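Local coordinates for protein catalase (Bacillus pumilus, PDB 4QOM) that catalyses the breakdown of hydrogen peroxide to water and molecular oxygen at a haem iron, working as a four-chain assembly, at residues P52-H57 / F92-T97; L132-I137 / S174-T179; S104-R109 / Q241-D246. All coordinates share one frame; numbering follows the deposited sequence.

Contact 1: P52-H57 / F92-T97; sequences PERVVH and FVRFST. With HEM (protoporphyrin IX containing Fe), chain E; PYG (benzene-1,2,3-triol), chain H.
Arg94, anchored on strand 88-96, reaches the loop 52-57 with an extended side chain. Its first torsion sets CG anti to the backbone N (chi1 -175°), and the chain then runs along one haem propionate: CB, CG and CD all lie beside HEM O1D. Arg94 NE sits over the centre of the Arg54 guanidinium, 3.3 Å from Arg54 CZ. At the tip, Arg94 NH1 donates to HEM O1D (2.9 Å), and both terminal nitrogens grip one acceptor, with His57 O 3.0 Å from Arg94 NH1 and 2.9 Å from Arg94 NH2. That oxygen lies nearly in the guanidinium plane. The Arg54 guanidinium stacks on that of Arg94, planes 1° apart, the two side chains sliding past each other in opposite directions, while Arg54 NE donates to the other oxygen of the same propionate, HEM O2D (2.6 Å). Beyond the arginines, one face of the His57 ring lies on the porphyrin, HEM C3D opposite its centre. His57 ND1 donates to Ser96 OG at 2.7 Å, nearly in the ring plane, and His57 NE2 is hydrogen-bonded to O2 of the benzenetriol of chain H at 2.7 Å. The shared propionate probably offsets part of the charge of the stacked arginines, while the Ser96 bond helps to fix the rotation of the His57 ring on the distal side of the haem, as in other haem catalases.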
# COMPACT_ATOMS: atom_id res chain seq x y z
N PRO A 52 7.30 4.98 -3.76
CA PRO A 52 8.42 5.51 -2.93
C PRO A 52 9.81 5.36 -3.54
O PRO A 52 10.06 4.41 -4.23
CB PRO A 52 8.33 4.65 -1.65
CG PRO A 52 6.98 4.06 -1.63
CD PRO A 52 6.65 3.85 -3.11
N GLU A 53 10.67 6.36 -3.35
CA GLU A 53 12.01 6.33 -3.86
C GLU A 53 12.78 5.47 -2.90
O GLU A 53 12.38 5.21 -1.74
CB GLU A 53 12.71 7.70 -4.03
CG GLU A 53 13.03 8.39 -2.75
CD GLU A 53 13.67 9.78 -2.95
OE1 GLU A 53 13.45 10.45 -4.02
OE2 GLU A 53 14.32 10.22 -1.97
N ARG A 54 13.93 5.06 -3.36
CA ARG A 54 14.80 4.27 -2.46
C ARG A 54 15.18 5.09 -1.23
O ARG A 54 15.46 6.29 -1.34
CB ARG A 54 16.10 3.84 -3.18
CG ARG A 54 15.94 2.85 -4.32
CD ARG A 54 17.18 2.89 -5.22
NE ARG A 54 17.08 1.89 -6.29
CZ ARG A 54 16.33 1.96 -7.37
NH1 ARG A 54 15.49 2.96 -7.54
NH2 ARG A 54 16.31 0.96 -8.24
N VAL A 55 15.25 4.46 -0.08
CA VAL A 55 15.54 5.21 1.15
C VAL A 55 16.94 5.85 1.13
O VAL A 55 17.16 6.91 1.76
CB VAL A 55 15.33 4.30 2.42
CG1 VAL A 55 16.33 3.15 2.52
CG2 VAL A 55 15.25 5.13 3.70
N VAL A 56 17.92 5.19 0.49
CA VAL A 56 19.19 5.81 0.12
C VAL A 56 19.49 5.42 -1.30
O VAL A 56 18.86 4.46 -1.84
CB VAL A 56 20.36 5.35 1.06
CG1 VAL A 56 20.21 6.00 2.40
CG2 VAL A 56 20.38 3.85 1.20
N HIS A 57 20.42 6.09 -1.94
CA HIS A 57 20.74 5.87 -3.36
C HIS A 57 19.57 6.14 -4.36
O HIS A 57 19.38 5.44 -5.36
CB HIS A 57 21.32 4.50 -3.61
CG HIS A 57 22.65 4.21 -2.90
ND1 HIS A 57 23.84 4.18 -3.57
CD2 HIS A 57 22.94 3.93 -1.60
CE1 HIS A 57 24.83 3.88 -2.73
NE2 HIS A 57 24.32 3.68 -1.53
N PHE A 92 22.69 -6.40 -15.42
CA PHE A 92 22.12 -5.09 -15.28
C PHE A 92 22.82 -4.36 -14.15
O PHE A 92 23.06 -4.94 -13.11
CB PHE A 92 20.61 -5.14 -14.96
CG PHE A 92 20.01 -3.77 -14.79
CD1 PHE A 92 19.79 -2.97 -15.90
CD2 PHE A 92 19.66 -3.28 -13.56
CE1 PHE A 92 19.22 -1.74 -15.76
CE2 PHE A 92 19.18 -2.01 -13.40
CZ PHE A 92 18.95 -1.22 -14.51
N VAL A 93 23.15 -3.09 -14.36
CA VAL A 93 23.90 -2.29 -13.42
C VAL A 93 23.19 -1.00 -13.16
O VAL A 93 22.68 -0.36 -14.11
CB VAL A 93 25.30 -1.96 -14.00
CG1 VAL A 93 26.03 -1.00 -13.05
CG2 VAL A 93 26.06 -3.23 -14.28
N ARG A 94 23.09 -0.61 -11.87
CA ARG A 94 22.63 0.70 -11.52
C ARG A 94 23.76 1.42 -10.75
O ARG A 94 24.31 0.89 -9.79
CB ARG A 94 21.36 0.65 -10.69
CG ARG A 94 20.73 1.98 -10.37
CD ARG A 94 19.29 1.89 -9.84
NE ARG A 94 18.68 3.15 -9.39
CZ ARG A 94 18.99 3.83 -8.30
NH1 ARG A 94 19.91 3.40 -7.47
NH2 ARG A 94 18.40 4.97 -8.05
N PHE A 95 24.01 2.65 -11.20
CA PHE A 95 24.92 3.56 -10.51
C PHE A 95 24.11 4.63 -9.81
O PHE A 95 22.97 4.93 -10.23
CB PHE A 95 25.88 4.23 -11.50
CG PHE A 95 26.73 3.28 -12.29
CD1 PHE A 95 27.81 2.60 -11.71
CD2 PHE A 95 26.51 3.10 -13.63
CE1 PHE A 95 28.58 1.76 -12.48
CE2 PHE A 95 27.29 2.28 -14.39
CZ PHE A 95 28.34 1.62 -13.82
N SER A 96 24.65 5.24 -8.73
CA SER A 96 23.84 6.12 -7.93
C SER A 96 24.70 7.07 -7.07
O SER A 96 25.87 6.78 -6.77
CB SER A 96 22.87 5.27 -7.09
OG SER A 96 23.58 4.35 -6.29
N THR A 97 24.12 8.18 -6.63
CA THR A 97 24.60 8.86 -5.45
C THR A 97 24.00 8.18 -4.20
O THR A 97 23.43 7.07 -4.29
CB THR A 97 24.34 10.35 -5.52
OG1 THR A 97 22.94 10.61 -5.54
CG2 THR A 97 25.02 10.94 -6.81
CHA HEM E . 20.68 0.95 -1.49
CHB HEM E . 20.57 -0.47 3.10
CHC HEM E . 25.51 -0.25 3.29
CHD HEM E . 25.47 -0.01 -1.56
C1A HEM E . 20.23 0.59 -0.25
C2A HEM E . 18.86 0.58 0.15
C3A HEM E . 18.84 0.14 1.43
C4A HEM E . 20.17 -0.04 1.84
CMA HEM E . 17.65 -0.08 2.30
CAA HEM E . 17.69 0.84 -0.73
CBA HEM E . 17.41 -0.45 -1.53
CGA HEM E . 16.24 -0.37 -2.49
O1A HEM E . 16.14 -1.23 -3.44
O2A HEM E . 15.35 0.51 -2.28
C1B HEM E . 21.92 -0.49 3.52
C2B HEM E . 22.28 -0.78 4.87
C3B HEM E . 23.63 -0.68 4.93
C4B HEM E . 24.13 -0.40 3.59
CMB HEM E . 21.34 -1.08 6.00
CAB HEM E . 24.50 -0.89 6.09
CBB HEM E . 23.85 -1.26 7.18
C1C HEM E . 25.93 -0.19 1.97
C2C HEM E . 27.19 -0.64 1.52
C3C HEM E . 27.19 -0.54 0.16
C4C HEM E . 25.89 -0.14 -0.28
CMC HEM E . 28.35 -1.03 2.38
CAC HEM E . 28.23 -0.96 -0.72
CBC HEM E . 29.16 -1.80 -0.26
C1D HEM E . 24.14 0.31 -1.87
C2D HEM E . 23.76 0.59 -3.25
C3D HEM E . 22.44 0.88 -3.25
C4D HEM E . 22.02 0.76 -1.84
CMD HEM E . 24.70 0.55 -4.43
CAD HEM E . 21.59 1.22 -4.44
CBD HEM E . 21.21 -0.06 -5.24
CGD HEM E . 20.40 0.33 -6.45
O1D HEM E . 21.06 0.75 -7.43
O2D HEM E . 19.13 0.28 -6.40
NA HEM E . 21.03 0.21 0.78
NB HEM E . 23.03 -0.34 2.82
NC HEM E . 25.15 -0.02 0.85
ND HEM E . 23.08 0.44 -1.07
FE HEM E . 23.06 0.06 0.78
C1 PYG H . 24.59 3.85 2.00
C2 PYG H . 25.87 4.05 1.34
C3 PYG H . 26.74 5.12 1.84
C4 PYG H . 26.37 5.94 2.92
C5 PYG H . 25.13 5.73 3.54
C6 PYG H . 24.29 4.72 3.08
O1 PYG H . 23.77 2.81 1.59
O2 PYG H . 26.21 3.28 0.32
O3 PYG H . 27.87 5.31 1.20

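Contact 2: L132-I137 / S174-T179; sequences LPIFFI and STHMLT. With PYG (benzene-1,2,3-triol), chain H; HEM (protoporphyrin IX containing Fe), chain E.
The irregular loop 132-137 runs past the first turn of helix 175-181, with the CA atoms of Phe136 and Ser174 4.1 Å apart, and a water bridges the backbones by donating to Phe135 O and accepting from Met177 N. Met177 is the central side chain. Its chi1 of 180° sets CG anti to the backbone N and over one face of the Phe136 ring, 3.6 Å from its centroid; the bend at chi2 (74°) then carries Met177 SD to 3.2 Å from Ile134 O. SD makes a longer Met-aromatic contact with that ring, 4.7 Å from its centroid, while CE turns toward Leu132 CD1, 3.9 Å away. Ile134 crosses His176 at about a right angle and sets CD1 over the imidazole face, 3.4 Å from the centroid, a CH-pi contact; His176 ND1 bonds outside to Thr282 O. Leu178 CD2 meets the edge of Phe136. A valine in place of Phe136 would probably open a gap beside Met177 CG and hold the thioether less firmly. Phe135 faces the other way, with a haem methyl, HEM CMC, over one ring face and the benzenetriol of chain H at its edge, making this loop an aromatic wall of the distal haem pocket, backed by the helix.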
# COMPACT_ATOMS: atom_id res chain seq x y z
N LEU A 132 33.93 3.59 -3.50
CA LEU A 132 34.94 3.56 -2.41
C LEU A 132 34.90 2.20 -1.75
O LEU A 132 33.86 1.55 -1.63
CB LEU A 132 34.66 4.65 -1.37
CG LEU A 132 34.48 6.07 -1.95
CD1 LEU A 132 34.26 7.04 -0.80
CD2 LEU A 132 35.67 6.47 -2.78
N PRO A 133 36.07 1.70 -1.31
CA PRO A 133 36.21 0.28 -0.91
C PRO A 133 36.02 -0.04 0.56
O PRO A 133 36.10 -1.22 0.94
CB PRO A 133 37.68 -0.03 -1.32
CG PRO A 133 38.35 1.27 -1.04
CD PRO A 133 37.37 2.31 -1.58
N ILE A 134 35.64 0.98 1.35
CA ILE A 134 35.36 0.80 2.78
C ILE A 134 34.07 1.52 3.14
O ILE A 134 33.46 2.14 2.30
CB ILE A 134 36.50 1.31 3.64
CG1 ILE A 134 36.84 2.76 3.26
CG2 ILE A 134 37.72 0.44 3.46
CD1 ILE A 134 37.78 3.43 4.20
N PHE A 135 33.68 1.45 4.40
CA PHE A 135 32.49 2.14 4.85
C PHE A 135 32.76 2.90 6.17
O PHE A 135 33.80 2.71 6.81
CB PHE A 135 31.34 1.12 5.01
CG PHE A 135 29.99 1.71 4.74
CD1 PHE A 135 29.70 2.14 3.51
CD2 PHE A 135 29.04 1.77 5.73
CE1 PHE A 135 28.44 2.65 3.22
CE2 PHE A 135 27.77 2.30 5.47
CZ PHE A 135 27.48 2.76 4.23
N PHE A 136 31.83 3.71 6.57
CA PHE A 136 31.89 4.61 7.73
C PHE A 136 31.70 3.86 9.04
O PHE A 136 32.13 4.32 10.06
CB PHE A 136 30.71 5.55 7.71
CG PHE A 136 30.59 6.39 6.46
CD1 PHE A 136 29.77 5.97 5.40
CD2 PHE A 136 31.18 7.64 6.40
CE1 PHE A 136 29.63 6.74 4.26
CE2 PHE A 136 31.01 8.45 5.28
CZ PHE A 136 30.23 7.99 4.22
N ILE A 137 30.96 2.76 8.96
CA ILE A 137 30.55 2.00 10.13
C ILE A 137 30.74 0.50 9.88
O ILE A 137 31.01 0.07 8.76
CB ILE A 137 29.08 2.28 10.56
CG1 ILE A 137 28.11 2.00 9.39
CG2 ILE A 137 28.90 3.70 11.09
CD1 ILE A 137 26.66 1.95 9.79
N SER A 174 34.78 5.58 11.60
CA SER A 174 34.57 6.34 10.32
C SER A 174 35.78 7.04 9.73
O SER A 174 35.74 7.55 8.62
CB SER A 174 33.45 7.37 10.52
OG SER A 174 33.82 8.41 11.44
N THR A 175 36.87 7.06 10.48
CA THR A 175 37.96 7.93 10.13
C THR A 175 38.62 7.53 8.79
O THR A 175 38.98 8.39 7.98
CB THR A 175 39.01 7.93 11.30
OG1 THR A 175 38.37 8.36 12.52
CG2 THR A 175 40.11 8.95 10.98
N HIS A 176 38.77 6.24 8.54
CA HIS A 176 39.36 5.81 7.27
C HIS A 176 38.48 6.23 6.13
O HIS A 176 38.92 6.79 5.13
CB HIS A 176 39.60 4.29 7.31
CG HIS A 176 40.40 3.74 6.17
ND1 HIS A 176 40.41 2.40 5.86
CD2 HIS A 176 41.18 4.35 5.24
CE1 HIS A 176 41.14 2.20 4.78
NE2 HIS A 176 41.63 3.36 4.39
N MET A 177 37.20 5.95 6.24
CA MET A 177 36.25 6.35 5.18
C MET A 177 36.24 7.83 4.82
O MET A 177 36.28 8.22 3.65
CB MET A 177 34.84 5.87 5.52
CG MET A 177 33.81 6.26 4.46
SD MET A 177 34.00 5.25 2.97
CE MET A 177 32.39 5.43 2.16
N LEU A 178 36.25 8.68 5.85
CA LEU A 178 36.26 10.14 5.64
C LEU A 178 37.52 10.61 4.95
O LEU A 178 37.50 11.53 4.19
CB LEU A 178 36.05 10.85 6.96
CG LEU A 178 34.68 10.49 7.58
CD1 LEU A 178 34.61 10.84 9.05
CD2 LEU A 178 33.56 11.17 6.81
N THR A 179 38.65 9.93 5.24
CA THR A 179 39.92 10.20 4.57
C THR A 179 39.89 9.87 3.08
O THR A 179 40.58 10.49 2.31
CB THR A 179 41.07 9.43 5.31
OG1 THR A 179 41.00 9.81 6.70
CG2 THR A 179 42.40 9.80 4.75
C1 PYG H . 24.59 3.85 2.00
C2 PYG H . 25.87 4.05 1.34
C3 PYG H . 26.74 5.12 1.84
C4 PYG H . 26.37 5.94 2.92
C5 PYG H . 25.13 5.73 3.54
C6 PYG H . 24.29 4.72 3.08
O1 PYG H . 23.77 2.81 1.59
O2 PYG H . 26.21 3.28 0.32
O3 PYG H . 27.87 5.31 1.20
CHA HEM E . 20.68 0.95 -1.49
CHB HEM E . 20.57 -0.47 3.10
CHC HEM E . 25.51 -0.25 3.29
CHD HEM E . 25.47 -0.01 -1.56
C1A HEM E . 20.23 0.59 -0.25
C2A HEM E . 18.86 0.58 0.15
C3A HEM E . 18.84 0.14 1.43
C4A HEM E . 20.17 -0.04 1.84
CMA HEM E . 17.65 -0.08 2.30
CAA HEM E . 17.69 0.84 -0.73
CBA HEM E . 17.41 -0.45 -1.53
CGA HEM E . 16.24 -0.37 -2.49
O1A HEM E . 16.14 -1.23 -3.44
O2A HEM E . 15.35 0.51 -2.28
C1B HEM E . 21.92 -0.49 3.52
C2B HEM E . 22.28 -0.78 4.87
C3B HEM E . 23.63 -0.68 4.93
C4B HEM E . 24.13 -0.40 3.59
CMB HEM E . 21.34 -1.08 6.00
CAB HEM E . 24.50 -0.89 6.09
CBB HEM E . 23.85 -1.26 7.18
C1C HEM E . 25.93 -0.19 1.97
C2C HEM E . 27.19 -0.64 1.52
C3C HEM E . 27.19 -0.54 0.16
C4C HEM E . 25.89 -0.14 -0.28
CMC HEM E . 28.35 -1.03 2.38
CAC HEM E . 28.23 -0.96 -0.72
CBC HEM E . 29.16 -1.80 -0.26
C1D HEM E . 24.14 0.31 -1.87
C2D HEM E . 23.76 0.59 -3.25
C3D HEM E . 22.44 0.88 -3.25
C4D HEM E . 22.02 0.76 -1.84
CMD HEM E . 24.70 0.55 -4.43
CAD HEM E . 21.59 1.22 -4.44
CBD HEM E . 21.21 -0.06 -5.24
CGD HEM E . 20.40 0.33 -6.45
O1D HEM E . 21.06 0.75 -7.43
O2D HEM E . 19.13 0.28 -6.40
NA HEM E . 21.03 0.21 0.78
NB HEM E . 23.03 -0.34 2.82
NC HEM E . 25.15 -0.02 0.85
ND HEM E . 23.08 0.44 -1.07
FE HEM E . 23.06 0.06 0.78
O HOH W 1 35.99 4.04 7.93

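Contact 3: S104-R109 / Q241-D246; sequences SPETLR and QHATRD. With PYG (benzene-1,2,3-triol), chain G.
Glu106 grips the start of helix 242-252 with both carboxylate oxygens. OE1 takes the backbone N-H of Thr244 at 2.8 Å in a fairly straight bond (163°), while the approach of Ala243 N to the same Glu106 OE1, 2.9 Å with a bent geometry (127°), is a weak bond. Glu106 OE2, which also meets Tyr191 OH, accepts from Thr244 OG1 at 2.7 Å. The two Thr244 donors meet the carboxylate on its syn sides, each somewhat out of its plane, so one threonine clasps both oxygens with its amide and its hydroxyl. Glu106 can reach that far because its chain is extended beyond CG, with CG anti to the carbonyl carbon (chi1 -71°). A water extends the polar network: it accepts from His242 N at 3.0 Å and, more weakly, from Glu106 N, and it hydrogen-bonds to His242 ND1 within the plane of the imidazole. The far nitrogen of that ring, NE2, is bonded to Ala189 O, leaving the histidine tethered at both nitrogens. Around this polar centre the packing is modest. Ala243 CB rests 3.4 Å from Glu106 OE1, His242 CE1 turns the ring edge to Glu106 O at 3.3 Å, and Thr107, its hydroxyl bonded to Gln236 OE1, touches the same ring obliquely with CG2, 3.9 Å from His242 ND1. Farther out, Pro105 and Leu108 pack on Phe240 of a neighbouring subunit, and Thr244 on Thr156 of that subunit. Gln241 holds the N-cap position itself, yet first-turn amides are taken up by a carboxylate from a distant loop. The negative charge of Glu106 lies at the positive end of the helix dipole, which would probably stabilise both the ionised glutamate and the helix start.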
# COMPACT_ATOMS: atom_id res chain seq x y z
N SER A 104 18.02 15.06 -7.34
CA SER A 104 19.16 15.84 -6.78
C SER A 104 20.35 15.83 -7.71
O SER A 104 20.51 14.94 -8.55
CB SER A 104 19.54 15.35 -5.37
OG SER A 104 19.96 13.98 -5.39
N PRO A 105 21.26 16.76 -7.54
CA PRO A 105 22.38 16.84 -8.52
C PRO A 105 23.38 15.69 -8.34
O PRO A 105 23.60 15.18 -7.27
CB PRO A 105 23.03 18.21 -8.19
CG PRO A 105 21.98 18.99 -7.48
CD PRO A 105 21.21 17.97 -6.68
N GLU A 106 24.06 15.39 -9.43
CA GLU A 106 25.07 14.38 -9.44
C GLU A 106 26.49 14.94 -9.26
O GLU A 106 27.50 14.18 -9.43
CB GLU A 106 24.93 13.52 -10.70
CG GLU A 106 23.72 12.61 -10.66
CD GLU A 106 23.44 11.94 -11.98
OE1 GLU A 106 23.64 12.55 -13.06
OE2 GLU A 106 22.95 10.78 -11.98
N THR A 107 26.57 16.19 -8.84
CA THR A 107 27.81 16.93 -8.57
C THR A 107 28.06 17.02 -7.06
O THR A 107 29.02 17.68 -6.64
CB THR A 107 27.70 18.36 -9.12
OG1 THR A 107 26.36 18.84 -8.90
CG2 THR A 107 27.94 18.38 -10.62
N LEU A 108 27.21 16.38 -6.23
CA LEU A 108 27.39 16.48 -4.77
C LEU A 108 28.49 15.50 -4.32
O LEU A 108 28.67 14.43 -4.91
CB LEU A 108 26.11 16.17 -4.05
CG LEU A 108 24.88 16.96 -4.49
CD1 LEU A 108 23.71 16.59 -3.60
CD2 LEU A 108 25.17 18.45 -4.42
N ARG A 109 29.09 15.80 -3.18
CA ARG A 109 29.98 14.83 -2.51
C ARG A 109 29.20 13.64 -1.91
O ARG A 109 28.16 13.82 -1.29
CB ARG A 109 30.81 15.52 -1.40
CG ARG A 109 31.83 14.60 -0.73
CD ARG A 109 32.78 15.30 0.23
NE ARG A 109 33.36 16.49 -0.41
CZ ARG A 109 34.38 16.49 -1.28
NH1 ARG A 109 35.05 15.40 -1.62
NH2 ARG A 109 34.72 17.63 -1.86
N GLN A 241 22.05 16.61 -13.77
CA GLN A 241 22.01 15.19 -14.05
C GLN A 241 23.13 14.77 -15.01
O GLN A 241 22.96 13.89 -15.88
CB GLN A 241 20.63 14.73 -14.55
CG GLN A 241 20.22 15.35 -15.89
CD GLN A 241 19.12 16.39 -15.82
OE1 GLN A 241 17.97 16.12 -15.45
NE2 GLN A 241 19.47 17.62 -16.16
N HIS A 242 24.32 15.34 -14.82
CA HIS A 242 25.38 15.17 -15.82
C HIS A 242 25.90 13.73 -15.96
O HIS A 242 26.35 13.33 -17.05
CB HIS A 242 26.55 16.12 -15.55
CG HIS A 242 27.53 15.57 -14.55
ND1 HIS A 242 27.29 15.59 -13.20
CD2 HIS A 242 28.71 14.94 -14.71
CE1 HIS A 242 28.29 15.03 -12.57
NE2 HIS A 242 29.18 14.63 -13.46
N ALA A 243 25.85 12.94 -14.86
CA ALA A 243 26.41 11.60 -14.84
C ALA A 243 25.40 10.67 -15.52
O ALA A 243 25.79 9.81 -16.28
CB ALA A 243 26.74 11.12 -13.43
N THR A 244 24.12 10.89 -15.26
CA THR A 244 23.08 10.11 -15.93
C THR A 244 23.17 10.37 -17.44
O THR A 244 23.08 9.45 -18.26
CB THR A 244 21.67 10.52 -15.36
OG1 THR A 244 21.50 9.93 -14.07
CG2 THR A 244 20.54 10.07 -16.23
N ARG A 245 23.32 11.64 -17.81
CA ARG A 245 23.44 12.04 -19.20
C ARG A 245 24.63 11.39 -19.90
O ARG A 245 24.51 10.82 -20.99
CB ARG A 245 23.55 13.56 -19.30
CG ARG A 245 23.54 14.09 -20.72
CD ARG A 245 23.87 15.57 -20.74
NE ARG A 245 22.97 16.40 -19.90
CZ ARG A 245 21.82 16.93 -20.28
NH1 ARG A 245 21.29 16.68 -21.47
NH2 ARG A 245 21.17 17.72 -19.45
N ASP A 246 25.74 11.42 -19.20
CA ASP A 246 27.00 10.90 -19.71
C ASP A 246 26.95 9.39 -19.95
O ASP A 246 27.36 8.92 -21.00
CB ASP A 246 28.13 11.25 -18.75
CG ASP A 246 29.44 10.54 -19.08
OD1 ASP A 246 30.21 11.11 -19.90
OD2 ASP A 246 29.65 9.42 -18.58
C1 PYG G . 28.18 12.04 2.46
C2 PYG G . 27.69 13.37 2.08
C3 PYG G . 28.46 14.56 2.54
C4 PYG G . 29.60 14.37 3.31
C5 PYG G . 30.00 13.10 3.66
C6 PYG G . 29.31 11.96 3.24
O1 PYG G . 27.57 10.86 2.13
O2 PYG G . 26.54 13.48 1.35
O3 PYG G . 28.13 15.89 2.25
O HOH W 2 24.95 16.74 -12.30

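In the fold
From the N terminus, contact 1 closes first, joining the loop after helix 37-46 to strand 88-96 and enclosing strand 60-69, which pairs with that strand in the antiparallel sheet. Just downstream, 104-109 opens the long loop that contact 3 completes only at helix 242-252. Contact 2 both opens and closes within that span, tying the loop after strand 123-130 to helix 175-181. Contacts 1 and 2, centres about 20 Å apart, do not touch but share the haem and one benzenetriol. Contact 3, its centre about 13 Å from that of contact 1, joins loop to helix beside a neighbouring subunit, which contact 1 also meets.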